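Peroxidase (Cellulomonas bogoriensis 69B4 = DSM 16987, PDB 6QZO) probably acts as a DyP-type heme peroxidase, binding heme b through an axial histidine and using peroxide to oxidise its substrates. Local coordinates at residues E76-G81 / A156-V161; V101-G106 / E374-R379. All coordinates share one frame; numbering follows the deposited sequence.

Contact 1 of 2, residues E76-G81 / A156-V161; sequences ERLTTG and AHAVRV
Leu78 sets its CG opposite its own carbonyl carbon (chi1 -67°), while His157 holds its ring anti to the backbone N (chi1 -175°), and the two side chains meet at about a right angle. The leucine then forks over the flank of the other helix. On one side of the fork, Leu78 CD1 lies 3.9 Å from Val161 CG1 and 4.0 Å from Ala158 CA, with Ala158 CB only slightly farther off. On the other, Leu78 CD2 approaches His157 CD2 obliquely, at 4.0 Å. The leucine and Val161 run antiparallel alongside one another. One turn along the helix from His157, Val161 also turns CG2 over one face of the imidazole, toward its rim, so the ring touches a methyl of each segment. The contact is wholly apolar, although the imidazole has a polar end: NE2 is hydrogen-bonded to Asp87 OD2, which probably helps fix the rotation of the ring.

Helices 61-78 and 152-165 are the two long helices of the ferredoxin-like N-terminal domain, packed on the four-stranded antiparallel sheet; Val159, pointing away from Leu78, rests on Ala49 and Val51 of strand 47-55. Leu78 reaches across from the C-terminal end of its helix, where a Schellman motif ends the helix. Gly81, with a positive phi of 72°, is its C-prime residue: Gly81 N binds Leu78 O at 3.0 Å and Arg82 N turns back to Arg77 O. Thr80 OG1 sits 2.9 Å from both Glu76 O and Arg77 O in this final turn. On helix 152-165, Arg160 extends instead to the second subunit, forming salt bridges with Asp241 and Asp244 of that chain.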
# COMPACT_ATOMS: atom_id res chain seq x y z
N GLU A 76 2.86 1.84 23.59
CA GLU A 76 1.88 2.44 24.54
C GLU A 76 1.52 3.85 24.07
O GLU A 76 0.35 4.25 24.21
CB GLU A 76 2.43 2.43 25.97
CG GLU A 76 2.44 1.05 26.61
CD GLU A 76 2.92 0.98 28.05
OE1 GLU A 76 3.29 2.02 28.60
OE2 GLU A 76 2.82 -0.09 28.65
N ARG A 77 2.50 4.57 23.51
CA ARG A 77 2.32 5.96 23.01
C ARG A 77 1.61 5.98 21.66
O ARG A 77 0.56 6.63 21.56
CB ARG A 77 3.68 6.65 22.89
CG ARG A 77 4.14 7.28 24.19
CD ARG A 77 5.64 7.38 24.31
NE ARG A 77 5.93 8.02 25.58
CZ ARG A 77 5.79 9.32 25.80
NH1 ARG A 77 5.42 10.14 24.83
NH2 ARG A 77 6.05 9.82 26.99
N LEU A 78 2.17 5.33 20.65
CA LEU A 78 1.66 5.41 19.24
C LEU A 78 0.19 4.95 19.21
O LEU A 78 -0.63 5.64 18.58
CB LEU A 78 2.55 4.59 18.30
CG LEU A 78 3.97 5.12 18.10
CD1 LEU A 78 4.86 4.08 17.42
CD2 LEU A 78 3.97 6.41 17.29
N THR A 79 -0.15 3.87 19.92
CA THR A 79 -1.51 3.25 19.92
C THR A 79 -2.54 4.18 20.59
O THR A 79 -3.75 3.96 20.36
CB THR A 79 -1.51 1.85 20.54
OG1 THR A 79 -1.04 1.96 21.88
CG2 THR A 79 -0.65 0.88 19.77
N THR A 80 -2.09 5.18 21.36
CA THR A 80 -2.97 6.16 22.04
C THR A 80 -2.86 7.52 21.35
O THR A 80 -3.41 8.50 21.88
CB THR A 80 -2.68 6.24 23.55
OG1 THR A 80 -1.32 6.62 23.73
CG2 THR A 80 -2.95 4.93 24.25
N GLY A 81 -2.20 7.57 20.19
CA GLY A 81 -2.08 8.78 19.37
C GLY A 81 -1.13 9.80 20.00
O GLY A 81 -1.35 11.02 19.80
N ALA A 156 2.81 3.82 8.37
CA ALA A 156 4.14 4.24 7.87
C ALA A 156 4.91 4.87 9.03
O ALA A 156 6.10 4.56 9.22
CB ALA A 156 4.01 5.19 6.72
N HIS A 157 4.26 5.75 9.78
CA HIS A 157 4.90 6.45 10.93
C HIS A 157 5.31 5.44 12.00
O HIS A 157 6.49 5.45 12.38
CB HIS A 157 3.99 7.50 11.54
CG HIS A 157 4.70 8.27 12.60
ND1 HIS A 157 5.86 8.94 12.33
CD2 HIS A 157 4.44 8.44 13.90
CE1 HIS A 157 6.28 9.52 13.43
NE2 HIS A 157 5.43 9.23 14.41
N ALA A 158 4.36 4.62 12.47
CA ALA A 158 4.61 3.60 13.50
C ALA A 158 5.82 2.76 13.12
O ALA A 158 6.74 2.60 13.95
CB ALA A 158 3.39 2.74 13.67
N VAL A 159 5.83 2.25 11.89
CA VAL A 159 6.93 1.39 11.36
C VAL A 159 8.25 2.17 11.42
O VAL A 159 9.28 1.58 11.84
CB VAL A 159 6.60 0.90 9.93
CG1 VAL A 159 7.83 0.37 9.20
CG2 VAL A 159 5.48 -0.13 9.94
N ARG A 160 8.24 3.44 11.01
CA ARG A 160 9.46 4.29 11.02
C ARG A 160 9.97 4.42 12.46
O ARG A 160 11.18 4.26 12.69
CB ARG A 160 9.14 5.65 10.37
CG ARG A 160 10.25 6.70 10.47
CD ARG A 160 11.43 6.40 9.59
NE ARG A 160 12.52 7.37 9.69
CZ ARG A 160 13.75 7.18 9.21
NH1 ARG A 160 14.05 6.05 8.59
NH2 ARG A 160 14.70 8.08 9.40
N VAL A 161 9.07 4.70 13.41
CA VAL A 161 9.46 4.93 14.84
C VAL A 161 10.02 3.63 15.42
O VAL A 161 11.12 3.69 16.01
CB VAL A 161 8.28 5.47 15.66
CG1 VAL A 161 8.55 5.41 17.15
CG2 VAL A 161 7.93 6.91 15.23

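Contact 2 of 2, residues V101-G106 / E374-R379; sequences VTVGFG and EYVGQR
Gln378 N reaches Tyr375 O at 3.2 Å, closing the type II turn that presents Val376 and Gly377 to Val103 and Phe105. The strand that receives them, 100-105, is an outermost strand of the antiparallel sheet in the ferredoxin-like N-terminal domain, and the turn belongs to the C-terminal tail leading into helix 378-381. A second bond reinforces the turn: Tyr375 N donates to Gln378 OE1 at 3.2 Å, fairly straight at the hydrogen (158°) but arriving well above the carbonyl plane. The same glutamine lays CB over the centre of one face of the Tyr375 ring. Val376 N is bound in turn by Thr72 OG1 of helix 61-78.

Across the contact, Val376 straddles Val103 at a slant, offering both methyls to Val103 CB and CG2. Val376 has CG1 between the backbone N and the carbonyl carbon (chi1 65°), which leaves CG2 anti to the N and lets both methyls address the strand. Val376 CG1 lies 4.0 Å from Val103 CG2, and Val376 CG2 is 4.1 Å from Val103 CB. Two residues along the strand, Phe105 points the same way, and its backbone is hydrogen-bonded to Ala365 of strand 356-366, joining the first sheet to a strand of the second. Its side chain also touches Leu68 and Leu380. Gly377, the N-cap residue, has a positive phi and brings its bare backbone against the ring's edge, where Gly377 CA lies near the ring plane, 3.8 Å from Phe105 CZ and 3.9 Å from Phe105 CE2.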
# COMPACT_ATOMS: atom_id res chain seq x y z
N VAL A 101 0.29 -3.06 17.58
CA VAL A 101 1.62 -3.68 17.34
C VAL A 101 1.60 -4.99 18.10
O VAL A 101 1.28 -4.94 19.31
CB VAL A 101 2.78 -2.79 17.81
CG1 VAL A 101 4.14 -3.40 17.51
CG2 VAL A 101 2.68 -1.40 17.18
N THR A 102 1.83 -6.11 17.42
CA THR A 102 1.93 -7.46 18.02
C THR A 102 3.38 -7.91 17.88
O THR A 102 3.89 -7.86 16.72
CB THR A 102 0.95 -8.43 17.35
OG1 THR A 102 -0.35 -7.83 17.28
CG2 THR A 102 0.88 -9.77 18.05
N VAL A 103 4.03 -8.26 18.99
CA VAL A 103 5.47 -8.66 19.02
C VAL A 103 5.55 -10.18 19.08
O VAL A 103 4.91 -10.79 19.96
CB VAL A 103 6.20 -8.04 20.23
CG1 VAL A 103 7.70 -8.31 20.19
CG2 VAL A 103 5.93 -6.55 20.33
N GLY A 104 6.33 -10.76 18.17
CA GLY A 104 6.60 -12.21 18.12
C GLY A 104 8.09 -12.43 18.17
O GLY A 104 8.85 -11.59 17.61
N PHE A 105 8.51 -13.51 18.82
CA PHE A 105 9.93 -13.89 18.99
C PHE A 105 10.21 -15.14 18.16
O PHE A 105 9.47 -16.13 18.29
CB PHE A 105 10.26 -14.18 20.46
CG PHE A 105 9.92 -13.10 21.44
CD1 PHE A 105 9.90 -11.76 21.07
CD2 PHE A 105 9.67 -13.43 22.77
CE1 PHE A 105 9.61 -10.78 22.01
CE2 PHE A 105 9.39 -12.45 23.70
CZ PHE A 105 9.35 -11.12 23.32
N GLY A 106 11.23 -15.05 17.32
CA GLY A 106 11.80 -16.20 16.60
C GLY A 106 12.84 -16.88 17.47
O GLY A 106 13.28 -16.31 18.47
N GLU A 374 4.60 -2.76 33.10
CA GLU A 374 5.28 -3.99 32.61
C GLU A 374 5.83 -3.69 31.21
O GLU A 374 5.64 -2.57 30.72
CB GLU A 374 4.32 -5.17 32.67
CG GLU A 374 3.81 -5.48 34.07
CD GLU A 374 2.78 -6.60 34.17
OE1 GLU A 374 2.29 -7.07 33.13
OE2 GLU A 374 2.52 -7.07 35.31
N TYR A 375 6.51 -4.66 30.59
CA TYR A 375 6.99 -4.58 29.19
C TYR A 375 6.78 -5.93 28.49
O TYR A 375 6.77 -6.99 29.15
CB TYR A 375 8.43 -4.08 29.14
CG TYR A 375 9.48 -5.05 29.61
CD1 TYR A 375 10.06 -5.95 28.74
CD2 TYR A 375 9.91 -5.04 30.92
CE1 TYR A 375 11.05 -6.82 29.16
CE2 TYR A 375 10.90 -5.91 31.36
CZ TYR A 375 11.47 -6.80 30.47
OH TYR A 375 12.44 -7.66 30.90
N VAL A 376 6.57 -5.88 27.18
CA VAL A 376 6.22 -7.07 26.37
C VAL A 376 7.40 -8.05 26.43
O VAL A 376 8.54 -7.63 26.18
CB VAL A 376 5.84 -6.70 24.92
CG1 VAL A 376 7.02 -6.10 24.16
CG2 VAL A 376 5.25 -7.88 24.18
N GLY A 377 7.12 -9.31 26.81
CA GLY A 377 8.10 -10.41 26.82
C GLY A 377 8.86 -10.46 28.13
O GLY A 377 9.81 -11.25 28.25
N GLN A 378 8.43 -9.67 29.11
CA GLN A 378 9.08 -9.54 30.44
C GLN A 378 9.21 -10.92 31.11
O GLN A 378 10.29 -11.21 31.65
CB GLN A 378 8.28 -8.57 31.30
CG GLN A 378 8.89 -8.32 32.67
CD GLN A 378 8.13 -7.21 33.36
OE1 GLN A 378 7.08 -6.77 32.90
NE2 GLN A 378 8.68 -6.75 34.47
N ARG A 379 8.15 -11.74 31.10
CA ARG A 379 8.13 -13.09 31.75
C ARG A 379 9.21 -13.99 31.14
O ARG A 379 9.72 -14.86 31.87
CB ARG A 379 6.75 -13.75 31.65
CG ARG A 379 5.70 -13.16 32.58
CD ARG A 379 4.35 -13.88 32.55
NE ARG A 379 3.56 -13.50 31.38
CZ ARG A 379 2.70 -12.47 31.31
NH1 ARG A 379 2.49 -11.68 32.36
NH2 ARG A 379 2.04 -12.23 30.19

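How the contacts relate
From the N terminus, the chain passes through strand 47-55 and helix 61-78 to residues 76-81, then to strand 100-105, helix 152-165 and, much later, the tail at 374-379. Contact 1 closes a loop of 74 residues inside the N-terminal domain; contact 2 spans 267, a length that includes the whole second sheet. Because 101-106 falls inside the first loop and 374-379 beyond it, the two cross. Contact 1 joins two helices of one domain, whereas contact 2 brings the tail back to the outer strand of that domain's sheet, beside strand 356-366. Their centres are 16 Å apart, bridged by Glu76, whose OE2 binds Trp370 NE1 while Trp370 is touched by Val376.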